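Local atomic coordinates of endoglucanase (Thermotoga maritima, PDB entry 1VHO), a protein that probably acts as an M42-family aminopeptidase, using two divalent metal cations per subunit, despite carrying the name endoglucanase. Residues Y97-V101 against R111-G115; V179-V183 against L323-S328; Y190-V196 against L329-E335; E241-P246 against M314-D319. All coordinates share one frame; numbering follows the deposited sequence.

Contact 1: residues Y97-V101 against R111-G115; sequences YASKV and RGVIG
Ile-114 lies against Ala-98 and Val-101 where the beta hairpin of strands 100-105 and 108-113 ends, at one margin of a six-stranded antiparallel sheet. Its chain runs out from a CG1 anti to the carbonyl carbon (chi1 -70°) and stays extended at chi2, which carries the CD1 methyl to the facing segment. There CD1 meets Ala-98 CB at 3.5 Å, tighter than usual for two carbons, and Val-101 CG1 at 3.7 Å. The valine and isoleucine side chains cross at about a right angle, and the second valine methyl, CG2, rests 3.6 Å from Gly-112 O. Lys-100 and Val-113, a non-hydrogen-bonded pair, put their side chains on the other face, where they touch only loosely. Val-101 and Gly-112 form the hydrogen-bonded pair, each backbone N reaching the other's O at 2.9 Å, and Ile-114 N adds a third bond to Ser-99 O beyond the strands proper. The side chain of Ala-98 is about 10 Å from that of His-309, a predicted zinc ligand. One water joins the segments, lying 2.9 Å from Ser-99 OG and donating to Ile-114 O at 2.8 Å.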
# COMPACT_ATOMS: atom_id res chain seq x y z
N TYR A 97 -6.45 -3.22 16.43
CA TYR A 97 -5.93 -2.21 15.51
C TYR A 97 -4.44 -2.04 15.75
O TYR A 97 -3.61 -2.65 15.05
CB TYR A 97 -6.70 -0.92 15.55
CG TYR A 97 -6.90 -0.17 16.83
CD1 TYR A 97 -7.11 1.22 16.81
CD2 TYR A 97 -6.90 -0.80 18.07
CE1 TYR A 97 -7.29 1.93 17.98
CE2 TYR A 97 -7.08 -0.09 19.24
CZ TYR A 97 -7.28 1.27 19.19
OH TYR A 97 -7.47 1.97 20.36
N ALA A 98 -4.07 -1.29 16.77
CA ALA A 98 -2.68 -1.02 17.10
C ALA A 98 -2.38 -1.31 18.56
O ALA A 98 -3.20 -1.01 19.43
CB ALA A 98 -2.44 0.49 16.86
N SER A 99 -1.25 -1.96 18.83
CA SER A 99 -0.91 -2.17 20.25
C SER A 99 0.50 -1.60 20.41
O SER A 99 0.63 -0.47 20.91
CB SER A 99 -1.10 -3.58 20.72
OG SER A 99 -0.48 -3.83 21.97
N LYS A 100 1.51 -2.28 19.88
CA LYS A 100 2.88 -1.75 19.95
C LYS A 100 3.02 -0.63 18.90
O LYS A 100 2.66 -0.77 17.70
CB LYS A 100 3.91 -2.85 19.63
CG LYS A 100 4.18 -3.80 20.84
CD LYS A 100 5.14 -4.95 20.43
CE LYS A 100 6.47 -4.38 19.96
NZ LYS A 100 7.48 -5.45 19.64
N VAL A 101 3.63 0.48 19.33
CA VAL A 101 3.89 1.61 18.50
C VAL A 101 5.33 2.10 18.69
O VAL A 101 5.96 1.79 19.70
CB VAL A 101 2.99 2.85 18.71
CG1 VAL A 101 1.58 2.57 18.23
CG2 VAL A 101 3.00 3.28 20.21
N ARG A 111 9.67 3.40 21.86
CA ARG A 111 8.73 2.31 21.67
C ARG A 111 7.78 2.15 22.84
O ARG A 111 8.23 2.24 24.00
CB ARG A 111 9.56 1.01 21.50
CG ARG A 111 10.23 1.07 20.11
CD ARG A 111 11.17 -0.13 19.93
NE ARG A 111 11.80 0.05 18.60
CZ ARG A 111 12.85 0.82 18.40
NH1 ARG A 111 13.32 0.92 17.16
NH2 ARG A 111 13.46 1.46 19.40
N GLY A 112 6.52 1.90 22.57
CA GLY A 112 5.60 1.73 23.71
C GLY A 112 4.40 0.95 23.25
O GLY A 112 4.34 0.51 22.10
N VAL A 113 3.46 0.78 24.17
CA VAL A 113 2.26 0.03 23.91
C VAL A 113 1.03 0.88 24.22
O VAL A 113 0.95 1.45 25.32
CB VAL A 113 2.22 -1.21 24.85
CG1 VAL A 113 0.94 -2.01 24.67
CG2 VAL A 113 3.45 -2.09 24.62
N ILE A 114 0.17 1.02 23.21
CA ILE A 114 -1.04 1.82 23.37
C ILE A 114 -1.91 1.29 24.51
O ILE A 114 -2.12 0.06 24.69
CB ILE A 114 -1.87 1.83 22.07
CG1 ILE A 114 -1.14 2.65 20.99
CG2 ILE A 114 -3.27 2.39 22.32
CD1 ILE A 114 -1.79 2.50 19.64
N GLY A 115 -2.28 2.19 25.43
CA GLY A 115 -3.13 1.89 26.54
C GLY A 115 -2.50 1.17 27.71
O GLY A 115 -3.18 0.92 28.71
O HOH W 1 -2.53 -2.44 23.41

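Contact 2: residues V179-V183 against L323-S328; sequences VLVKV and LARLLS. With SO4 (sulfate ion), chain D.
Ala-324 sets its methyl against helix 171-187, with CB 3.5 Å from Val-179 O and 3.6 Å from Lys-182 CB, and so small a residue lets the backbones draw close. Beside it Val-183 pushes CG2 onto Ala-324 CA at 3.6 Å, and the same methyl touches Leu-327 CB at 3.7 Å, the valine and leucine crossing at about a right angle. Val-179 CG1, anti to its own backbone nitrogen (chi1 170°), reaches Leu-323 CG at 3.8 Å. The short axes approach to 8.2 Å with a signed crossing angle of -48°. This is helix-on-helix packing in an alpha/beta fold: both helices lie on the central mixed sheet, where Phe-64 and Met-226 meet the inner valines and leucines. Lys-182 gives its CB to the packing, then bends away beside helix 7-16 to a salt bridge with Glu-185. The looser, partly exposed side is that of Arg-325, which points away: NE pairs with Glu-322, NH2 bonds His-269 O, and NH1 donates at 2.8 Å to O3 of a sulfate probably from the crystallisation liquor. Were Arg-325 replaced by an alanine, Glu-322 would probably lose its cationic mate, His-269 O this donor and the sulfate one of its donors.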
# COMPACT_ATOMS: atom_id res chain seq x y z
N VAL A 179 4.19 -5.38 -6.05
CA VAL A 179 3.76 -5.85 -7.39
C VAL A 179 4.33 -4.92 -8.47
O VAL A 179 4.94 -5.34 -9.46
CB VAL A 179 2.22 -5.76 -7.55
CG1 VAL A 179 1.83 -6.01 -9.05
CG2 VAL A 179 1.49 -6.73 -6.65
N LEU A 180 4.21 -3.60 -8.25
CA LEU A 180 4.68 -2.66 -9.28
C LEU A 180 6.19 -2.67 -9.44
O LEU A 180 6.69 -2.49 -10.58
CB LEU A 180 4.08 -1.27 -9.04
CG LEU A 180 2.53 -1.25 -9.06
CD1 LEU A 180 2.05 0.19 -9.08
CD2 LEU A 180 2.02 -1.98 -10.33
N VAL A 181 6.90 -2.89 -8.33
CA VAL A 181 8.39 -2.98 -8.45
C VAL A 181 8.73 -4.22 -9.30
O VAL A 181 9.58 -4.13 -10.23
CB VAL A 181 9.03 -3.10 -7.06
CG1 VAL A 181 10.51 -3.52 -7.18
CG2 VAL A 181 8.95 -1.74 -6.35
N LYS A 182 8.05 -5.33 -9.02
CA LYS A 182 8.30 -6.59 -9.78
C LYS A 182 7.89 -6.43 -11.24
O LYS A 182 8.54 -7.01 -12.14
CB LYS A 182 7.62 -7.77 -9.11
CG LYS A 182 8.21 -8.17 -7.74
CD LYS A 182 9.66 -8.62 -7.82
CE LYS A 182 9.81 -10.01 -8.39
NZ LYS A 182 11.21 -10.49 -8.37
N VAL A 183 6.81 -5.70 -11.53
CA VAL A 183 6.45 -5.51 -12.96
C VAL A 183 7.64 -4.89 -13.72
O VAL A 183 7.98 -5.29 -14.84
CB VAL A 183 5.27 -4.54 -13.09
CG1 VAL A 183 5.00 -4.14 -14.55
CG2 VAL A 183 4.00 -5.17 -12.52
N LEU A 323 0.71 -11.52 -10.17
CA LEU A 323 0.09 -10.28 -10.66
C LEU A 323 1.10 -9.50 -11.48
O LEU A 323 0.81 -8.89 -12.53
CB LEU A 323 -0.50 -9.47 -9.49
CG LEU A 323 -1.16 -8.15 -9.90
CD1 LEU A 323 -2.07 -8.35 -11.13
CD2 LEU A 323 -1.98 -7.50 -8.79
N ALA A 324 2.35 -9.36 -10.93
CA ALA A 324 3.34 -8.59 -11.70
C ALA A 324 3.62 -9.27 -13.07
O ALA A 324 3.81 -8.58 -14.06
CB ALA A 324 4.64 -8.55 -10.90
N ARG A 325 3.66 -10.60 -13.08
CA ARG A 325 3.89 -11.32 -14.35
C ARG A 325 2.78 -10.99 -15.32
O ARG A 325 2.99 -10.66 -16.50
CB ARG A 325 3.97 -12.86 -14.09
CG ARG A 325 4.32 -13.66 -15.36
CD ARG A 325 4.74 -15.08 -15.01
NE ARG A 325 3.63 -15.97 -14.67
CZ ARG A 325 2.92 -16.65 -15.57
NH1 ARG A 325 3.17 -16.57 -16.89
NH2 ARG A 325 1.93 -17.43 -15.16
N LEU A 326 1.51 -11.05 -14.86
CA LEU A 326 0.39 -10.69 -15.72
C LEU A 326 0.47 -9.27 -16.20
O LEU A 326 0.22 -8.99 -17.39
CB LEU A 326 -0.93 -10.80 -14.87
CG LEU A 326 -2.19 -10.37 -15.62
CD1 LEU A 326 -2.34 -11.17 -16.93
CD2 LEU A 326 -3.44 -10.61 -14.73
N LEU A 327 0.80 -8.29 -15.32
CA LEU A 327 0.84 -6.89 -15.74
C LEU A 327 1.97 -6.67 -16.79
O LEU A 327 1.77 -5.89 -17.73
CB LEU A 327 1.08 -5.88 -14.60
CG LEU A 327 -0.01 -5.81 -13.51
CD1 LEU A 327 0.32 -4.69 -12.50
CD2 LEU A 327 -1.36 -5.55 -14.13
N SER A 328 3.08 -7.34 -16.61
CA SER A 328 4.18 -7.24 -17.60
C SER A 328 3.64 -7.81 -18.93
O SER A 328 3.91 -7.22 -19.99
CB SER A 328 5.44 -7.92 -17.16
OG SER A 328 5.40 -9.35 -17.10
S SO4 D . 5.29 -16.64 -19.57
O1 SO4 D . 5.91 -17.93 -19.06
O2 SO4 D . 3.93 -17.01 -20.07
O3 SO4 D . 5.25 -15.65 -18.45
O4 SO4 D . 6.14 -16.13 -20.69

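Contact 3: residues Y190-V196 against L329-E335; sequences YDHPWDV and LVAVELE
With CG anti to the carbonyl carbon (chi1 -73°) and the indole plane nearly perpendicular to the CA-CB-CG plane (chi2 88°), Trp-194 brings its pyrrole edge to the C-terminal end of helix 317-333, where the chain leaves it. NE1 donates to Leu-334 O at 2.8 Å and 163°, with the oxygen almost in the indole plane. Ala-331 O also lies at this edge, 3.2 Å from Trp-194 CD1, while Leu-334 CD2 sits over one indole face, 3.8 Å from Trp-194 CZ2. Two carbonyls near the helix end thus meet the ring edge. Pro-193 adds its CD atom 3.3 Å from Val-332 O. At the start of the loop, Val-332 CG2 stands over one face of the Tyr-190 ring, a CH-pi contact 3.9 Å from the centroid, the side chains crossing at about a right angle. His-192 fixes the loop from within: ND1 donates to Trp-194 O at 2.8 Å, in the imidazole plane, and NE2 is hydrogen-bonded to Lys-54 NZ. Val-196 CG2 meets Ala-331 CB at 3.8 Å. Here the loop leading into strand 195-201 meets the final helix, helix packed on mixed sheet as in the alpha/beta fold of the zinc exopeptidases.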
# COMPACT_ATOMS: atom_id res chain seq x y z
N TYR A 190 11.41 -7.98 -22.09
CA TYR A 190 10.66 -7.81 -23.30
C TYR A 190 10.81 -6.48 -24.01
O TYR A 190 11.01 -5.44 -23.41
CB TYR A 190 9.15 -7.91 -23.00
CG TYR A 190 8.67 -9.19 -22.37
CD1 TYR A 190 8.41 -10.32 -23.14
CD2 TYR A 190 8.41 -9.25 -21.01
CE1 TYR A 190 7.92 -11.49 -22.57
CE2 TYR A 190 7.93 -10.42 -20.42
CZ TYR A 190 7.70 -11.52 -21.20
OH TYR A 190 7.23 -12.69 -20.62
N ASP A 191 10.56 -6.59 -25.32
CA ASP A 191 10.52 -5.42 -26.20
C ASP A 191 9.03 -5.05 -26.30
O ASP A 191 8.42 -5.05 -27.37
CB ASP A 191 11.05 -5.73 -27.60
CG ASP A 191 11.10 -4.52 -28.52
OD1 ASP A 191 11.24 -3.39 -28.01
OD2 ASP A 191 11.01 -4.71 -29.77
N HIS A 192 8.45 -4.71 -25.15
CA HIS A 192 7.05 -4.37 -25.02
C HIS A 192 6.64 -3.13 -25.78
O HIS A 192 7.27 -2.07 -25.70
CB HIS A 192 6.72 -4.22 -23.53
CG HIS A 192 7.52 -3.19 -22.78
ND1 HIS A 192 7.14 -1.90 -22.62
CD2 HIS A 192 8.65 -3.34 -22.02
CE1 HIS A 192 8.01 -1.24 -21.85
NE2 HIS A 192 8.92 -2.12 -21.48
N PRO A 193 5.52 -3.21 -26.51
CA PRO A 193 5.01 -2.13 -27.32
C PRO A 193 4.47 -0.94 -26.55
O PRO A 193 4.56 0.20 -26.98
CB PRO A 193 3.86 -2.76 -28.13
CG PRO A 193 4.07 -4.24 -28.02
CD PRO A 193 4.70 -4.45 -26.67
N TRP A 194 3.87 -1.18 -25.38
CA TRP A 194 3.30 -0.06 -24.63
C TRP A 194 4.34 0.72 -23.82
O TRP A 194 5.31 0.13 -23.34
CB TRP A 194 2.27 -0.66 -23.62
CG TRP A 194 1.01 -1.14 -24.25
CD1 TRP A 194 0.76 -2.39 -24.77
CD2 TRP A 194 -0.17 -0.38 -24.45
NE1 TRP A 194 -0.51 -2.45 -25.27
CE2 TRP A 194 -1.10 -1.22 -25.11
CE3 TRP A 194 -0.54 0.92 -24.15
CZ2 TRP A 194 -2.37 -0.78 -25.45
CZ3 TRP A 194 -1.80 1.37 -24.51
CH2 TRP A 194 -2.71 0.51 -25.15
N ASP A 195 4.11 2.01 -23.68
CA ASP A 195 4.96 2.84 -22.82
C ASP A 195 4.32 2.63 -21.43
O ASP A 195 3.08 2.68 -21.35
CB ASP A 195 4.92 4.30 -23.22
CG ASP A 195 5.70 4.53 -24.54
OD1 ASP A 195 6.50 3.67 -24.95
OD2 ASP A 195 5.46 5.59 -25.13
N VAL A 196 5.11 2.39 -20.41
CA VAL A 196 4.51 2.10 -19.09
C VAL A 196 4.83 3.15 -18.06
O VAL A 196 6.00 3.54 -17.92
CB VAL A 196 5.03 0.72 -18.62
CG1 VAL A 196 4.58 0.41 -17.19
CG2 VAL A 196 4.51 -0.38 -19.57
N LEU A 329 2.90 -8.89 -18.94
CA LEU A 329 2.32 -9.49 -20.15
C LEU A 329 1.28 -8.59 -20.78
O LEU A 329 1.15 -8.53 -22.01
CB LEU A 329 1.80 -10.90 -19.88
CG LEU A 329 2.91 -11.90 -19.56
CD1 LEU A 329 2.39 -13.17 -18.89
CD2 LEU A 329 3.67 -12.26 -20.84
N VAL A 330 0.55 -7.81 -19.97
CA VAL A 330 -0.43 -6.86 -20.51
C VAL A 330 0.33 -5.82 -21.31
O VAL A 330 -0.04 -5.46 -22.44
CB VAL A 330 -1.28 -6.20 -19.40
CG1 VAL A 330 -2.08 -5.02 -19.89
CG2 VAL A 330 -2.24 -7.26 -18.81
N ALA A 331 1.47 -5.33 -20.77
CA ALA A 331 2.26 -4.36 -21.50
C ALA A 331 2.81 -4.95 -22.79
O ALA A 331 3.13 -4.18 -23.72
CB ALA A 331 3.41 -3.81 -20.63
N VAL A 332 2.96 -6.25 -22.91
CA VAL A 332 3.48 -6.88 -24.12
C VAL A 332 2.41 -7.23 -25.14
O VAL A 332 2.53 -6.89 -26.34
CB VAL A 332 4.24 -8.17 -23.77
CG1 VAL A 332 4.74 -8.90 -25.04
CG2 VAL A 332 5.44 -7.89 -22.87
N GLU A 333 1.27 -7.77 -24.69
CA GLU A 333 0.23 -8.23 -25.58
C GLU A 333 -1.06 -7.46 -25.69
O GLU A 333 -1.87 -7.82 -26.56
CB GLU A 333 -0.17 -9.67 -25.11
CG GLU A 333 1.05 -10.59 -25.25
CD GLU A 333 0.73 -12.01 -24.85
OE1 GLU A 333 -0.43 -12.29 -24.48
OE2 GLU A 333 1.63 -12.88 -24.85
N LEU A 334 -1.33 -6.51 -24.80
CA LEU A 334 -2.58 -5.79 -24.88
C LEU A 334 -2.79 -5.10 -26.25
O LEU A 334 -1.97 -4.33 -26.70
CB LEU A 334 -2.76 -4.74 -23.80
CG LEU A 334 -4.07 -3.96 -23.77
CD1 LEU A 334 -5.26 -4.89 -23.49
CD2 LEU A 334 -4.03 -2.87 -22.68
N GLU A 335 -3.97 -5.32 -26.75
CA GLU A 335 -4.57 -4.80 -27.95
C GLU A 335 -3.91 -5.25 -29.25
O GLU A 335 -4.70 -5.60 -30.14
CB GLU A 335 -4.71 -3.28 -27.91
CG GLU A 335 -3.79 -2.51 -28.83
CD GLU A 335 -4.02 -1.02 -28.86
OE1 GLU A 335 -3.25 -0.30 -29.53
OE2 GLU A 335 -4.96 -0.54 -28.21

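Contact 4: residues E241-P246 against M314-D319; sequences ELGKGP and MVDPRD
Asp-319 and the glycines Gly-243 and Gly-245 make the hydrogen bonds at the centre of this contact: the carboxylate receives two backbone N-H groups from a glycine-containing loop. Gly-243 N donates to Asp-319 OD2 at 2.8 Å and 164°, on the syn side of the carboxylate. Gly-245 N reaches Asp-319 OD1 at 2.8 Å too, but from above the carboxylate plane and with a more bent angle of 137°. Glu-241 to Lys-244 form a type II beta turn, with Gly-245 just after it, and Gln-274 binds the carbonyls of Glu-241 and Gly-245.

Capping and charge pairing come next. Asp-316 is the N-cap of helix 317-333, and the chi1 of -169° that places its CG anti to the backbone nitrogen suits OD1 to accept from Arg-318 N at 2.8 Å. Arg-318 then folds back and grips the same carboxylate side-on in a salt bridge, NE to Asp-316 OD1 at 3.1 Å and NH2 to Asp-316 OD2 at 2.6 Å. An alanine in place of Asp-316 would probably leave the helix start uncapped and the guanidinium free to turn away from Gly-243.

Packing completes the fit. Gly-243 CA lies 3.3 Å from Asp-316 OD2. Leu-242 CD1 touches CG of selenomethionine Met-314 at 3.6 Å, the two side chains crossing at about a right angle.

With both carboxylates at the N-terminal end of the helix, one at the N-cap and one in the first turn, the helix dipole would probably help stabilise their negative charge; Asp-319 tethers the loop and Asp-316 caps the helix.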
# COMPACT_ATOMS: atom_id res chain seq x y z
N GLU A 241 -9.04 -16.75 -1.51
CA GLU A 241 -8.02 -17.43 -0.74
C GLU A 241 -6.61 -16.92 -1.12
O GLU A 241 -6.38 -16.61 -2.29
CB GLU A 241 -7.99 -18.95 -1.03
CG GLU A 241 -9.28 -19.70 -0.76
CD GLU A 241 -9.11 -21.19 -1.02
OE1 GLU A 241 -8.14 -21.81 -0.52
OE2 GLU A 241 -9.91 -21.78 -1.77
N LEU A 242 -5.74 -16.87 -0.12
CA LEU A 242 -4.35 -16.48 -0.43
C LEU A 242 -3.76 -17.59 -1.32
O LEU A 242 -4.02 -18.77 -1.02
CB LEU A 242 -3.51 -16.51 0.86
CG LEU A 242 -3.93 -15.53 1.97
CD1 LEU A 242 -2.78 -15.29 2.97
CD2 LEU A 242 -4.33 -14.20 1.37
N GLY A 243 -2.95 -17.25 -2.31
CA GLY A 243 -2.36 -18.27 -3.14
C GLY A 243 -3.18 -18.69 -4.35
O GLY A 243 -2.59 -19.42 -5.19
N LYS A 244 -4.43 -18.27 -4.49
CA LYS A 244 -5.20 -18.66 -5.67
C LYS A 244 -5.15 -17.59 -6.75
O LYS A 244 -5.93 -17.64 -7.73
CB LYS A 244 -6.66 -19.01 -5.38
CG LYS A 244 -6.88 -20.21 -4.50
CD LYS A 244 -6.59 -21.54 -5.11
CE LYS A 244 -7.22 -22.67 -4.28
NZ LYS A 244 -8.62 -22.30 -3.86
N GLY A 245 -4.27 -16.57 -6.59
CA GLY A 245 -4.11 -15.55 -7.61
C GLY A 245 -4.71 -14.19 -7.35
O GLY A 245 -5.53 -13.96 -6.43
N PRO A 246 -4.33 -13.20 -8.17
CA PRO A 246 -4.83 -11.86 -8.10
C PRO A 246 -6.33 -11.86 -8.41
O PRO A 246 -6.85 -12.78 -9.07
CB PRO A 246 -4.04 -11.05 -9.09
CG PRO A 246 -3.46 -12.04 -10.04
CD PRO A 246 -3.35 -13.35 -9.30
N MSE A 314 -1.50 -10.49 6.23
CA MSE A 314 -0.77 -11.61 5.63
C MSE A 314 -1.04 -11.71 4.14
O MSE A 314 -2.19 -11.56 3.72
CB MSE A 314 -1.30 -12.92 6.31
CG MSE A 314 -0.62 -14.16 5.67
SE MSE A 314 -1.41 -15.76 6.43
CE MSE A 314 -0.62 -15.73 8.17
N VAL A 315 0.01 -11.81 3.34
CA VAL A 315 -0.16 -11.95 1.89
C VAL A 315 0.69 -13.16 1.43
O VAL A 315 1.64 -13.57 2.14
CB VAL A 315 0.30 -10.73 1.09
CG1 VAL A 315 -0.57 -9.50 1.43
CG2 VAL A 315 1.78 -10.43 1.36
N ASP A 316 0.34 -13.67 0.26
CA ASP A 316 1.12 -14.75 -0.34
C ASP A 316 2.00 -14.14 -1.41
O ASP A 316 1.50 -13.62 -2.42
CB ASP A 316 0.11 -15.75 -1.01
CG ASP A 316 0.82 -17.03 -1.42
OD1 ASP A 316 1.94 -16.92 -1.98
OD2 ASP A 316 0.31 -18.13 -1.13
N PRO A 317 3.33 -14.19 -1.32
CA PRO A 317 4.22 -13.63 -2.31
C PRO A 317 4.01 -14.17 -3.70
O PRO A 317 4.31 -13.45 -4.67
CB PRO A 317 5.64 -13.89 -1.79
CG PRO A 317 5.48 -14.33 -0.39
CD PRO A 317 4.06 -14.82 -0.18
N ARG A 318 3.44 -15.40 -3.84
CA ARG A 318 3.18 -15.89 -5.19
C ARG A 318 2.07 -15.10 -5.87
O ARG A 318 2.09 -14.97 -7.11
CB ARG A 318 2.80 -17.37 -5.19
CG ARG A 318 3.88 -18.30 -4.63
CD ARG A 318 3.26 -19.70 -4.47
NE ARG A 318 2.23 -19.65 -3.41
CZ ARG A 318 1.43 -20.65 -3.12
NH1 ARG A 318 1.54 -21.80 -3.81
NH2 ARG A 318 0.54 -20.55 -2.18
N ASP A 319 1.04 -14.62 -5.13
CA ASP A 319 0.00 -13.83 -5.76
C ASP A 319 0.61 -12.52 -6.27
O ASP A 319 0.20 -11.93 -7.29
CB ASP A 319 -1.13 -13.46 -4.74
CG ASP A 319 -1.97 -14.67 -4.37
OD1 ASP A 319 -2.09 -15.65 -5.18
OD2 ASP A 319 -2.50 -14.66 -3.24

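Helix 317-333 unites three of the four contacts: contact 4 takes its start, contact 2 its middle and contact 3 its end. Contact 2 touches contact 4 through Leu-323 CB and Pro-246 CB, 3.9 Å apart, and its centre is about 12 Å from that of contact 3, which also brings in strand 195-201 of the mixed sheet. Along the chain, contacts 2 and 3 interleave, and contact 4 falls within the span each encloses. Contact 1 comes earlier and lies apart, in the six-stranded antiparallel sheet, its centre about 34 Å from that of contact 2. One C-terminal helix thus joins sequence-distant parts of the domain expected to bind the metals.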